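Local coordinates for protein 3-deoxy-d-manno-octulosonic-acid transferase (Acinetobacter baumannii, PDB 4BFC) that probably transfers Kdo from CMP-Kdo to the lipid A precursor of lipopolysaccharide, through a C-terminal domain that binds the CMP-Kdo donor, at residues Q35-E40 and Q105-S110; V44-S49 and V73-P78; L124-S129 and M151-P156; C132-S137 and H145-P150; A178-Q183 and E203-Q208. One frame throughout, in Å; residues are numbered along the deposited sequence.

From the N terminus, interaction 1 joins the end of helix 24-36 to the loop after strand 98-100, closing a long loop that encloses strands 43-50 and 72-78. Nested within it is interaction 2, the pairing of those two strands near the centre of the domain. The chain then opens a second loop: interaction 3 brings the end of helix 122-128 to the turn after helix 148-152, and interaction 4, between strand 131-134 and the approach to that helix, lies inside it. Interaction 5 follows in series and fixes helix 199-214 against strand 180-181 at one sheet edge. None of the loops cross.

Interaction 1: residues Q35-E40 and Q105-S110; sequences QQWYLE and QSIHAS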
# COMPACT_ATOMS: atom_id res chain seq x y z
N GLN A 35 29.97 13.96 -9.53
CA GLN A 35 30.85 14.91 -10.22
C GLN A 35 30.15 16.22 -10.67
O GLN A 35 30.63 17.32 -10.38
CB GLN A 35 31.48 14.22 -11.43
CG GLN A 35 32.76 14.84 -11.95
CD GLN A 35 33.44 13.93 -12.97
OE1 GLN A 35 34.62 13.57 -12.81
NE2 GLN A 35 32.70 13.53 -14.00
N GLN A 36 29.03 16.12 -11.39
CA GLN A 36 28.33 17.30 -11.90
C GLN A 36 27.71 18.20 -10.86
O GLN A 36 27.42 19.37 -11.13
CB GLN A 36 27.21 16.89 -12.82
CG GLN A 36 27.63 16.60 -14.23
CD GLN A 36 26.42 16.30 -15.07
OE1 GLN A 36 26.22 15.16 -15.50
NE2 GLN A 36 25.58 17.32 -15.28
N TRP A 37 27.40 17.62 -9.69
CA TRP A 37 26.78 18.38 -8.65
C TRP A 37 27.79 18.76 -7.59
O TRP A 37 27.41 19.37 -6.59
CB TRP A 37 25.57 17.58 -8.07
CG TRP A 37 24.42 17.26 -9.02
CD1 TRP A 37 24.24 17.58 -10.40
CD2 TRP A 37 23.20 16.56 -8.63
NE1 TRP A 37 23.04 17.08 -10.87
CE2 TRP A 37 22.35 16.47 -9.83
CE3 TRP A 37 22.74 15.98 -7.41
CZ2 TRP A 37 21.12 15.82 -9.81
CZ3 TRP A 37 21.50 15.35 -7.41
CH2 TRP A 37 20.71 15.29 -8.57
N TYR A 38 29.08 18.47 -7.85
CA TYR A 38 30.19 18.82 -6.95
C TYR A 38 29.90 18.35 -5.49
O TYR A 38 30.04 19.10 -4.53
CB TYR A 38 30.47 20.36 -7.09
CG TYR A 38 30.79 20.76 -8.53
CD1 TYR A 38 32.09 20.65 -9.03
CD2 TYR A 38 29.82 21.28 -9.38
CE1 TYR A 38 32.41 21.00 -10.32
CE2 TYR A 38 30.12 21.64 -10.72
CZ TYR A 38 31.43 21.49 -11.18
OH TYR A 38 31.80 21.82 -12.47
N LEU A 39 29.49 17.09 -5.34
CA LEU A 39 29.13 16.58 -4.01
C LEU A 39 30.34 16.21 -3.15
O LEU A 39 30.15 15.85 -1.98
CB LEU A 39 28.19 15.36 -4.09
CG LEU A 39 26.91 15.71 -4.83
CD1 LEU A 39 26.06 14.42 -4.71
CD2 LEU A 39 26.15 16.88 -4.22
N GLU A 40 31.55 16.30 -3.71
CA GLU A 40 32.79 15.94 -2.99
C GLU A 40 32.90 16.73 -1.68
O GLU A 40 33.30 16.19 -0.65
CB GLU A 40 34.03 16.08 -3.89
CG GLU A 40 35.35 15.65 -3.23
CD GLU A 40 35.39 14.18 -2.76
OE1 GLU A 40 34.86 13.27 -3.46
OE2 GLU A 40 35.98 13.93 -1.66
N GLN A 105 15.69 19.42 -11.50
CA GLN A 105 16.68 20.19 -10.72
C GLN A 105 17.78 19.30 -10.17
O GLN A 105 17.65 18.06 -10.02
CB GLN A 105 16.07 21.04 -9.65
CG GLN A 105 15.14 22.12 -10.24
CD GLN A 105 14.36 22.92 -9.22
OE1 GLN A 105 13.90 22.42 -8.22
NE2 GLN A 105 14.19 24.23 -9.51
N SER A 106 18.87 19.99 -9.80
CA SER A 106 20.04 19.36 -9.22
C SER A 106 20.27 19.87 -7.76
O SER A 106 19.55 20.73 -7.23
CB SER A 106 21.23 19.70 -10.12
OG SER A 106 21.46 21.13 -10.16
N ILE A 107 21.30 19.34 -7.10
CA ILE A 107 21.70 19.91 -5.81
C ILE A 107 22.64 21.11 -6.07
O ILE A 107 23.70 20.89 -6.62
CB ILE A 107 22.41 18.80 -4.99
CG1 ILE A 107 21.33 17.77 -4.51
CG2 ILE A 107 23.16 19.42 -3.78
CD1 ILE A 107 21.87 16.49 -3.79
N HIS A 108 22.19 22.31 -5.71
CA HIS A 108 23.00 23.54 -5.91
C HIS A 108 23.90 23.64 -4.69
O HIS A 108 23.56 23.06 -3.65
CB HIS A 108 22.13 24.84 -6.05
CG HIS A 108 20.97 24.77 -7.04
ND1 HIS A 108 20.04 25.75 -7.13
CD2 HIS A 108 20.60 23.80 -7.96
CE1 HIS A 108 19.11 25.41 -8.07
NE2 HIS A 108 19.46 24.23 -8.58
N ALA A 109 25.01 24.40 -4.72
CA ALA A 109 25.56 24.88 -3.44
C ALA A 109 24.47 25.36 -2.44
O ALA A 109 24.64 25.13 -1.25
CB ALA A 109 26.57 26.04 -3.68
N SER A 110 23.40 26.05 -2.87
CA SER A 110 22.39 26.61 -2.00
C SER A 110 21.36 25.63 -1.46
O SER A 110 20.56 25.97 -0.59
CB SER A 110 21.57 27.71 -2.71
OG SER A 110 21.29 27.35 -4.05
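Gln-105 touches Trp-37 through its backbone alone, its carbonyl O lying 4.1 Å from Trp-37 CZ2 while also accepting a bond from the hydroxyl of Tyr-114. Its side chain turns from the contact, and OE1 takes the backbone N-H of Arg-100. At Ser-106 the chain passes over one face of the indole: CB sits 3.5 Å from the centroid of the five-membered ring of Trp-37, 24° off the ring normal, in a CH-pi contact. A serine suits this place because its small methylene can come close to the pyrrole ring. Ile-107 continues along the same face with its backbone N above the rim, and its CG1 packs 3.7 Å from Trp-37 CE3 on the six-membered ring. Its other branch, CG2, anti to the backbone N, reaches Leu-39 CD2 at 3.9 Å. One beta-branched residue thus meets both apolar partners. Trp-37 and Leu-39 flank Tyr-38, whose positive phi makes it the C-prime residue of a Schellman motif ending helix 24-36. With no hydrogen bond across it, the contact depends on dispersion and CH-pi attraction, with polar groups such as the Gln-105 side chain paired outside it.

Interaction 2: residues V44-S49 and V73-P78; sequences VVTIAS and VCIVVP
Ile-47 and Val-76 meet side by side at the apolar heart of this strand pair, with Ile-47 CD1 3.6 Å from Val-76 CG2. The CG1 of Ile-47 stands between the backbone N and the carbonyl carbon (chi1 60°), which lays the end of the chain across to the neighbouring strand. Val-45 CG2 lies 3.8 Å from Cys-74 CB on this face, and helices 54-68 and 185-197 pack over it. On the other face Val-44 CG1 presses on Ile-75 CD1 at 3.5 Å, while Val-44 CG2 lies beside Val-73 CG1. Beta-branched residues fill both faces well, since their bulk close to the backbone favours extended strands. Thr-46 is the polar exception: its OG1 is 3.5 Å from Ile-75 CB, yet the hydroxyl is satisfied by Ser-129 OG, just after helix 122-128.

Between the faces runs the polar seam. Residues 44-48 pair in parallel with residues 73-77, and Val-45 and Ile-47 each use both N-H and C=O toward the partner strand. Val-45 N meets Val-73 O at 3.0 Å, nearly straight at 174°; Ile-47 N gives to Ile-75 O at 2.9 Å. In return Ile-75 N and Val-77 N bond to the carbonyls of Val-45 and Ile-47. This is the first beta-alpha-beta unit of a Rossmann-like sheet, with helix 54-68 as the crossover. Every touching residue is buried, so these backbone bonds satisfy polar groups that water could not easily reach.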
# COMPACT_ATOMS: atom_id res chain seq x y z
N VAL A 44 26.09 14.36 2.42
CA VAL A 44 24.72 14.00 1.97
C VAL A 44 24.07 13.03 2.97
O VAL A 44 24.64 11.91 3.21
CB VAL A 44 24.77 13.31 0.61
CG1 VAL A 44 23.35 12.94 0.16
CG2 VAL A 44 25.41 14.32 -0.38
N VAL A 45 22.97 13.49 3.56
CA VAL A 45 22.19 12.66 4.52
C VAL A 45 20.84 12.38 3.85
O VAL A 45 20.22 13.33 3.33
CB VAL A 45 22.07 13.36 5.91
CG1 VAL A 45 23.48 13.76 6.39
CG2 VAL A 45 21.18 14.60 5.96
N THR A 46 20.38 11.13 3.95
CA THR A 46 19.16 10.80 3.18
C THR A 46 18.05 10.22 4.08
O THR A 46 18.34 9.29 4.92
CB THR A 46 19.60 9.82 2.09
OG1 THR A 46 20.40 10.53 1.16
CG2 THR A 46 18.41 9.18 1.30
N ILE A 47 16.82 10.69 3.96
CA ILE A 47 15.72 10.04 4.62
C ILE A 47 14.90 9.35 3.50
O ILE A 47 14.44 9.99 2.56
CB ILE A 47 14.80 10.91 5.49
CG1 ILE A 47 14.14 12.04 4.66
CG2 ILE A 47 15.60 11.54 6.64
CD1 ILE A 47 13.31 13.05 5.46
N ALA A 48 14.82 8.05 3.63
CA ALA A 48 14.36 7.19 2.51
C ALA A 48 13.13 6.44 2.88
O ALA A 48 12.99 5.94 4.00
CB ALA A 48 15.47 6.21 2.13
N SER A 49 12.21 6.34 1.90
CA SER A 49 10.93 5.63 2.15
C SER A 49 10.15 6.16 3.36
O SER A 49 9.64 5.39 4.19
CB SER A 49 11.15 4.13 2.24
OG SER A 49 11.69 3.67 1.02
N VAL A 73 23.45 18.47 3.16
CA VAL A 73 22.22 18.57 2.33
C VAL A 73 21.51 17.29 2.62
O VAL A 73 22.15 16.23 2.77
CB VAL A 73 22.56 18.63 0.84
CG1 VAL A 73 23.52 17.52 0.35
CG2 VAL A 73 21.26 18.73 0.02
N CYS A 74 20.20 17.42 2.74
CA CYS A 74 19.33 16.21 3.00
C CYS A 74 18.55 15.85 1.76
O CYS A 74 17.76 16.63 1.29
CB CYS A 74 18.41 16.51 4.13
SG CYS A 74 17.35 15.14 4.55
N ILE A 75 18.73 14.62 1.31
CA ILE A 75 17.88 14.04 0.25
C ILE A 75 16.63 13.44 0.91
O ILE A 75 16.78 12.64 1.88
CB ILE A 75 18.66 13.00 -0.58
CG1 ILE A 75 19.87 13.65 -1.29
CG2 ILE A 75 17.65 12.31 -1.59
CD1 ILE A 75 20.69 12.72 -2.17
N VAL A 76 15.42 13.74 0.41
CA VAL A 76 14.15 13.20 1.00
C VAL A 76 13.43 12.37 -0.08
O VAL A 76 13.21 12.87 -1.17
CB VAL A 76 13.23 14.36 1.48
CG1 VAL A 76 11.98 13.77 2.07
CG2 VAL A 76 13.98 15.15 2.58
N VAL A 77 13.15 11.09 0.24
CA VAL A 77 12.54 10.18 -0.74
C VAL A 77 11.25 9.64 -0.10
O VAL A 77 11.25 8.59 0.57
CB VAL A 77 13.50 9.03 -1.14
CG1 VAL A 77 12.94 8.31 -2.39
CG2 VAL A 77 14.96 9.50 -1.26
N PRO A 78 10.13 10.33 -0.23
CA PRO A 78 8.90 9.85 0.44
C PRO A 78 8.44 8.50 -0.18
O PRO A 78 8.71 8.19 -1.40
CB PRO A 78 7.85 10.94 0.09
CG PRO A 78 8.77 12.14 -0.07
CD PRO A 78 9.88 11.62 -0.92

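Interaction 3: residues L124-S129 and M151-P156; sequences LWYALS and MVLNVP
Val-155 and Leu-153 reach across to Tyr-126 from the turn after helix 148-152, and these three residues bury most of the surface. Val-155 sends CG2 against the carbonyl O of Tyr-126 at 3.3 Å, while CG1, anti to the backbone N (chi1 -176°), lies 4.1 Å from Ser-129 CB. Both methyls thus face the C-terminal end of helix 122-128. Leu-153 is longer and meets the helix at Tyr-126 and Ala-127, on the N-terminal side of Ser-129: CD1 packs against Tyr-126 CB at 3.5 Å and comes to 4.0 Å from Ala-127 N. Tyr-126 meets it with its root, the ring itself running on to pack against Pro-150. Between Leu-153 and Val-155, Asn-154 takes positive phi as the C-prime residue of a Schellman motif, a conformation asparagine tolerates well, so that both apolar side chains can face the helix. Ser-129 closes its own helix end by giving its hydroxyl to Trp-125 O at 2.7 Å, from above the carbonyl plane. A water lies 3.0 Å from Ser-129 O and 3.2 Å from Asn-154 O, a likely bridge. No direct hydrogen bond crosses the contact; methyl groups pack on side-chain carbon and backbone alike, while water serves carbonyls at the margin.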
# COMPACT_ATOMS: atom_id res chain seq x y z
N LEU A 124 19.83 5.13 -6.66
CA LEU A 124 20.69 6.26 -6.99
C LEU A 124 20.98 7.11 -5.73
O LEU A 124 22.14 7.47 -5.51
CB LEU A 124 20.03 7.13 -8.08
CG LEU A 124 20.58 8.49 -8.56
CD1 LEU A 124 22.01 8.24 -8.99
CD2 LEU A 124 19.71 9.07 -9.71
N TRP A 125 19.92 7.45 -4.98
CA TRP A 125 20.05 8.33 -3.79
C TRP A 125 20.88 7.64 -2.74
O TRP A 125 21.79 8.24 -2.20
CB TRP A 125 18.72 8.78 -3.26
CG TRP A 125 17.85 9.30 -4.40
CD1 TRP A 125 16.62 8.83 -4.78
CD2 TRP A 125 18.25 10.26 -5.43
NE1 TRP A 125 16.19 9.45 -5.93
CE2 TRP A 125 17.12 10.32 -6.37
CE3 TRP A 125 19.38 11.03 -5.67
CZ2 TRP A 125 17.15 11.13 -7.47
CZ3 TRP A 125 19.41 11.83 -6.83
CH2 TRP A 125 18.29 11.91 -7.67
N TYR A 126 20.57 6.38 -2.41
CA TYR A 126 21.50 5.67 -1.45
C TYR A 126 22.97 5.69 -1.93
O TYR A 126 23.88 5.89 -1.16
CB TYR A 126 21.11 4.19 -1.34
CG TYR A 126 19.86 3.89 -0.58
CD1 TYR A 126 19.63 4.53 0.65
CD2 TYR A 126 18.92 2.94 -1.03
CE1 TYR A 126 18.52 4.27 1.40
CE2 TYR A 126 17.79 2.66 -0.26
CZ TYR A 126 17.60 3.32 0.94
OH TYR A 126 16.52 3.04 1.70
N ALA A 127 23.21 5.52 -3.24
CA ALA A 127 24.58 5.50 -3.75
C ALA A 127 25.28 6.89 -3.60
O ALA A 127 26.50 7.00 -3.66
CB ALA A 127 24.61 5.05 -5.20
N LEU A 128 24.48 7.93 -3.40
CA LEU A 128 25.01 9.29 -3.20
C LEU A 128 25.14 9.67 -1.71
O LEU A 128 25.64 10.78 -1.37
CB LEU A 128 24.19 10.33 -3.98
CG LEU A 128 24.29 10.23 -5.52
CD1 LEU A 128 23.35 11.24 -6.15
CD2 LEU A 128 25.73 10.52 -5.96
N SER A 129 24.69 8.79 -0.81
CA SER A 129 24.52 9.20 0.58
C SER A 129 25.78 8.86 1.43
O SER A 129 26.44 7.79 1.23
CB SER A 129 23.34 8.40 1.18
OG SER A 129 22.12 8.59 0.43
N MET A 151 22.55 -1.11 2.99
CA MET A 151 23.61 -1.93 3.58
C MET A 151 24.56 -2.41 2.48
O MET A 151 25.77 -2.42 2.60
CB MET A 151 22.99 -3.16 4.25
CG MET A 151 22.23 -2.94 5.57
SD MET A 151 23.29 -2.55 6.99
CE MET A 151 22.10 -2.18 8.24
N VAL A 152 23.94 -2.85 1.39
CA VAL A 152 24.69 -3.42 0.26
C VAL A 152 25.51 -2.31 -0.39
O VAL A 152 26.60 -2.55 -0.87
CB VAL A 152 23.64 -4.03 -0.72
CG1 VAL A 152 24.14 -4.19 -2.16
CG2 VAL A 152 23.10 -5.36 -0.18
N LEU A 153 25.01 -1.08 -0.35
CA LEU A 153 25.74 0.07 -0.92
C LEU A 153 26.67 0.78 0.05
O LEU A 153 27.20 1.88 -0.24
CB LEU A 153 24.79 1.06 -1.60
CG LEU A 153 23.96 0.60 -2.80
CD1 LEU A 153 22.80 1.57 -3.01
CD2 LEU A 153 24.80 0.50 -4.08
N ASN A 154 26.92 0.13 1.19
CA ASN A 154 27.89 0.59 2.15
C ASN A 154 27.54 1.90 2.86
O ASN A 154 28.42 2.62 3.35
CB ASN A 154 29.31 0.62 1.51
CG ASN A 154 29.72 -0.76 0.98
OD1 ASN A 154 29.82 -1.70 1.76
ND2 ASN A 154 29.88 -0.89 -0.34
N VAL A 155 26.24 2.17 2.99
CA VAL A 155 25.75 3.36 3.65
C VAL A 155 25.42 3.05 5.11
O VAL A 155 24.59 2.20 5.36
CB VAL A 155 24.46 3.91 3.02
CG1 VAL A 155 24.07 5.21 3.72
CG2 VAL A 155 24.66 4.14 1.54
N PRO A 156 26.05 3.77 6.06
CA PRO A 156 25.58 3.65 7.45
C PRO A 156 24.08 3.95 7.61
O PRO A 156 23.59 4.94 7.07
CB PRO A 156 26.43 4.66 8.21
CG PRO A 156 27.58 4.95 7.32
CD PRO A 156 27.15 4.74 5.92
O HOH W 1 28.27 5.70 2.39

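Interaction 4: residues C132-S137 and H145-P150; sequences CFVGGS and HNILEP
Val-134 lies over the loop that leads into helix 148-152, its branches dividing the work. CG1, anti to the backbone N (chi1 179°), reaches His-145 and sits 3.7 Å from its CB. CG2 turns to the start of the helix, 3.9 Å from Pro-150 CG, and between the two Val-134 CB lies 4.0 Å from Ile-147 CG2, the two side chains crossing at about a right angle. Two residues earlier on the same side of the strand, Cys-132 SG packs 3.6 Å from Pro-150 CB. Proline fits the first turn of a helix, where a backbone N-H would have no helical carbonyl to bond to, and its compact ring makes a flat apolar surface for valine and cysteine.

This is the entry to the beta-alpha-beta unit of strand 131-134, helix 148-152 and strand 157-159, and the glycine-rich loop at the strand's C-terminal end belongs to the region where GT-B glycosyltransferases usually hold the donor nucleotide. Asn-146 caps the helix, OD1 accepting from Leu-148 N at 3.1 Å, the N-H coming from above the amide plane. At the beginning of the loop, Gly-136 with positive phi passes His-145 with its CA 3.9 Å from CD2, a closeness that suits a residue lacking a side chain. A water takes the N-H of His-145 and donates to Val-134 O, and Ser-137 OG gives to that same carbonyl at 2.8 Å. The imidazole is held at both nitrogens, NE2 by His-51 and ND1 by Glu-82 of the second subunit, and a sulfate ion lies about 3 Å from the side chain.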
# COMPACT_ATOMS: atom_id res chain seq x y z
N CYS A 132 22.19 7.37 6.06
CA CYS A 132 20.78 7.37 5.76
C CYS A 132 19.91 6.95 6.95
O CYS A 132 20.40 6.47 7.97
CB CYS A 132 20.49 6.49 4.52
SG CYS A 132 20.42 4.72 4.88
N PHE A 133 18.63 7.25 6.82
CA PHE A 133 17.58 6.76 7.67
C PHE A 133 16.48 6.11 6.79
O PHE A 133 16.02 6.70 5.85
CB PHE A 133 16.96 7.95 8.39
CG PHE A 133 15.63 7.67 9.08
CD1 PHE A 133 15.51 6.99 10.31
CD2 PHE A 133 14.43 7.98 8.40
CE1 PHE A 133 14.25 6.76 10.87
CE2 PHE A 133 13.16 7.74 8.95
CZ PHE A 133 13.06 7.14 10.24
N VAL A 134 16.10 4.89 7.16
CA VAL A 134 15.04 4.13 6.44
C VAL A 134 13.74 4.26 7.21
O VAL A 134 13.61 3.80 8.36
CB VAL A 134 15.42 2.65 6.20
CG1 VAL A 134 14.23 1.95 5.47
CG2 VAL A 134 16.70 2.60 5.33
N GLY A 135 12.79 4.89 6.54
CA GLY A 135 11.52 5.33 7.15
C GLY A 135 10.42 4.26 7.27
O GLY A 135 10.62 3.02 7.16
N GLY A 136 9.21 4.75 7.51
CA GLY A 136 8.18 3.80 7.91
C GLY A 136 8.41 3.26 9.32
O GLY A 136 7.76 2.30 9.73
N SER A 137 9.31 3.89 10.09
CA SER A 137 9.84 3.26 11.31
C SER A 137 9.76 4.17 12.56
O SER A 137 9.93 3.62 13.66
CB SER A 137 11.28 2.73 11.11
OG SER A 137 12.22 3.81 10.75
N HIS A 145 10.82 -0.41 6.47
CA HIS A 145 11.17 -0.78 5.09
C HIS A 145 12.49 -1.44 4.99
O HIS A 145 13.29 -1.56 5.97
CB HIS A 145 11.03 0.49 4.20
CG HIS A 145 9.62 0.97 4.05
ND1 HIS A 145 8.66 0.21 3.42
CD2 HIS A 145 8.98 2.11 4.48
CE1 HIS A 145 7.49 0.82 3.50
NE2 HIS A 145 7.69 2.01 4.09
N ASN A 146 12.81 -1.94 3.78
CA ASN A 146 13.96 -2.83 3.61
C ASN A 146 15.29 -2.13 3.76
O ASN A 146 15.76 -1.40 2.85
CB ASN A 146 13.84 -3.45 2.19
CG ASN A 146 14.78 -4.63 2.00
OD1 ASN A 146 15.47 -5.01 2.92
ND2 ASN A 146 14.86 -5.14 0.78
N ILE A 147 15.98 -2.45 4.84
CA ILE A 147 17.33 -1.88 5.05
C ILE A 147 18.45 -2.54 4.26
O ILE A 147 19.56 -2.10 4.33
CB ILE A 147 17.61 -1.87 6.58
CG1 ILE A 147 17.59 -3.31 7.14
CG2 ILE A 147 16.62 -0.97 7.29
CD1 ILE A 147 18.51 -3.42 8.38
N LEU A 148 18.20 -3.64 3.53
CA LEU A 148 19.29 -4.34 2.83
C LEU A 148 19.90 -3.51 1.72
O LEU A 148 21.11 -3.59 1.44
CB LEU A 148 18.73 -5.68 2.27
CG LEU A 148 18.38 -6.73 3.34
CD1 LEU A 148 17.76 -7.98 2.68
CD2 LEU A 148 19.63 -7.08 4.11
N GLU A 149 19.06 -2.67 1.08
CA GLU A 149 19.53 -1.88 -0.04
C GLU A 149 20.65 -0.88 0.36
O GLU A 149 21.77 -0.97 -0.17
CB GLU A 149 18.33 -1.20 -0.72
CG GLU A 149 17.26 -2.20 -1.17
CD GLU A 149 16.03 -1.58 -1.82
OE1 GLU A 149 15.45 -0.60 -1.28
OE2 GLU A 149 15.61 -2.08 -2.89
N PRO A 150 20.42 -0.02 1.39
CA PRO A 150 21.58 0.81 1.82
C PRO A 150 22.77 0.04 2.36
O PRO A 150 23.90 0.47 2.15
CB PRO A 150 20.97 1.81 2.85
CG PRO A 150 19.74 1.12 3.34
CD PRO A 150 19.22 0.33 2.16
O HOH W 2 12.53 1.13 8.25

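Interaction 5: residues A178-Q183 and E203-Q208; sequences AVLIAQ and EQLVAQ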
# COMPACT_ATOMS: atom_id res chain seq x y z
N ALA A 178 25.47 -3.57 13.48
CA ALA A 178 25.63 -3.33 12.08
C ALA A 178 24.59 -2.31 11.55
O ALA A 178 24.72 -1.88 10.41
CB ALA A 178 25.56 -4.63 11.31
N VAL A 179 23.69 -1.88 12.43
CA VAL A 179 22.59 -0.94 12.14
C VAL A 179 22.32 -0.11 13.40
O VAL A 179 22.45 -0.60 14.55
CB VAL A 179 21.31 -1.68 11.70
CG1 VAL A 179 20.64 -2.42 12.87
CG2 VAL A 179 20.31 -0.67 11.07
N LEU A 180 21.99 1.14 13.21
CA LEU A 180 21.74 2.05 14.30
C LEU A 180 20.26 2.26 14.54
O LEU A 180 19.46 2.59 13.63
CB LEU A 180 22.47 3.40 14.10
CG LEU A 180 24.00 3.14 13.91
CD1 LEU A 180 24.63 4.31 13.18
CD2 LEU A 180 24.67 2.99 15.25
N ILE A 181 19.85 2.05 15.78
CA ILE A 181 18.47 2.29 16.13
C ILE A 181 18.21 3.64 16.84
O ILE A 181 18.79 3.96 17.92
CB ILE A 181 17.91 1.10 16.98
CG1 ILE A 181 18.28 -0.22 16.31
CG2 ILE A 181 16.44 1.30 17.24
CD1 ILE A 181 17.46 -0.53 15.05
N ALA A 182 17.43 4.48 16.20
CA ALA A 182 16.95 5.74 16.79
C ALA A 182 15.63 5.66 17.53
O ALA A 182 14.63 5.20 17.01
CB ALA A 182 16.90 6.88 15.78
N GLN A 183 15.55 6.25 18.71
CA GLN A 183 14.24 6.31 19.38
C GLN A 183 13.30 7.42 18.90
O GLN A 183 12.06 7.29 19.01
CB GLN A 183 14.42 6.35 20.96
CG GLN A 183 15.13 5.10 21.51
CD GLN A 183 14.40 3.82 21.18
OE1 GLN A 183 15.00 2.85 20.71
NE2 GLN A 183 13.10 3.81 21.41
N GLU A 203 33.36 3.38 9.51
CA GLU A 203 34.09 2.31 8.83
C GLU A 203 33.83 0.94 9.49
O GLU A 203 33.58 -0.04 8.79
CB GLU A 203 35.59 2.61 8.78
CG GLU A 203 36.44 1.56 8.06
CD GLU A 203 37.95 1.75 8.33
OE1 GLU A 203 38.32 2.38 9.35
OE2 GLU A 203 38.76 1.24 7.52
N GLN A 204 33.89 0.89 10.82
CA GLN A 204 33.56 -0.35 11.57
C GLN A 204 32.09 -0.79 11.41
O GLN A 204 31.81 -1.99 11.28
CB GLN A 204 33.97 -0.22 13.05
CG GLN A 204 33.18 -1.08 14.05
CD GLN A 204 33.65 -2.53 14.17
OE1 GLN A 204 34.49 -3.01 13.37
NE2 GLN A 204 33.11 -3.26 15.16
N LEU A 205 31.16 0.17 11.36
CA LEU A 205 29.73 -0.18 11.14
C LEU A 205 29.52 -0.86 9.76
O LEU A 205 28.82 -1.91 9.65
CB LEU A 205 28.84 1.06 11.25
CG LEU A 205 27.33 1.02 11.36
CD1 LEU A 205 26.85 0.33 12.62
CD2 LEU A 205 26.92 2.48 11.34
N VAL A 206 30.10 -0.26 8.72
CA VAL A 206 29.99 -0.76 7.35
C VAL A 206 30.64 -2.16 7.27
O VAL A 206 30.12 -3.06 6.61
CB VAL A 206 30.55 0.25 6.32
CG1 VAL A 206 30.62 -0.29 4.89
CG2 VAL A 206 29.70 1.53 6.31
N ALA A 207 31.76 -2.33 7.98
CA ALA A 207 32.40 -3.65 8.12
C ALA A 207 31.49 -4.74 8.74
O ALA A 207 31.39 -5.84 8.20
CB ALA A 207 33.74 -3.53 8.86
N GLN A 208 30.83 -4.42 9.85
CA GLN A 208 29.96 -5.36 10.51
C GLN A 208 28.76 -5.69 9.64
O GLN A 208 28.27 -6.83 9.65
CB GLN A 208 29.44 -4.80 11.84
CG GLN A 208 30.45 -4.71 12.96
CD GLN A 208 31.10 -6.05 13.21
OE1 GLN A 208 32.28 -6.21 12.96
NE2 GLN A 208 30.32 -7.04 13.66
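Leu-205 and Leu-180 make the tight part of this contact, CD2 of the helix residue lying 3.5 Å from CD1 of the strand residue, closer than ordinary van der Waals distance. Leu-205 sends its CG anti to the backbone N (chi1 -167°), which carries the forked end off the helix and in toward the strand. Its other methyl rests on the backbone of Ala-178, with Leu-205 CD1 3.6 Å from Ala-178 C. One leucine thus bridges helix 199-214 and the chain entering strand 180-181, a place that rewards a long, branched, apolar side chain. Alanine suits position 178 for the opposite reason: its single methyl lets the helix backbone approach, with Ala-178 CB 3.8 Å from Gln-208 C.

One turn further on, the packing becomes looser and more polar. Gln-208 lays its CB 3.9 Å from Ala-178 CB, but the chain then bends at chi2 (-54°) and its amide leads away, NE2 to Glu-176 O and OE1 to Lys-211. Its CB therefore belongs to the apolar seam and its amide to polar partners outside the contact. Glu-203 and Gln-204, on the same helix, are exposed and keep to the solvent side. Leu-180 also packs on helix 185-197 through Ile-191 and Cys-195. Such packing of a C-terminal helix against an outer strand of a parallel sheet fits the alpha/beta/alpha, Rossmann-like layering of a GT-B donor domain.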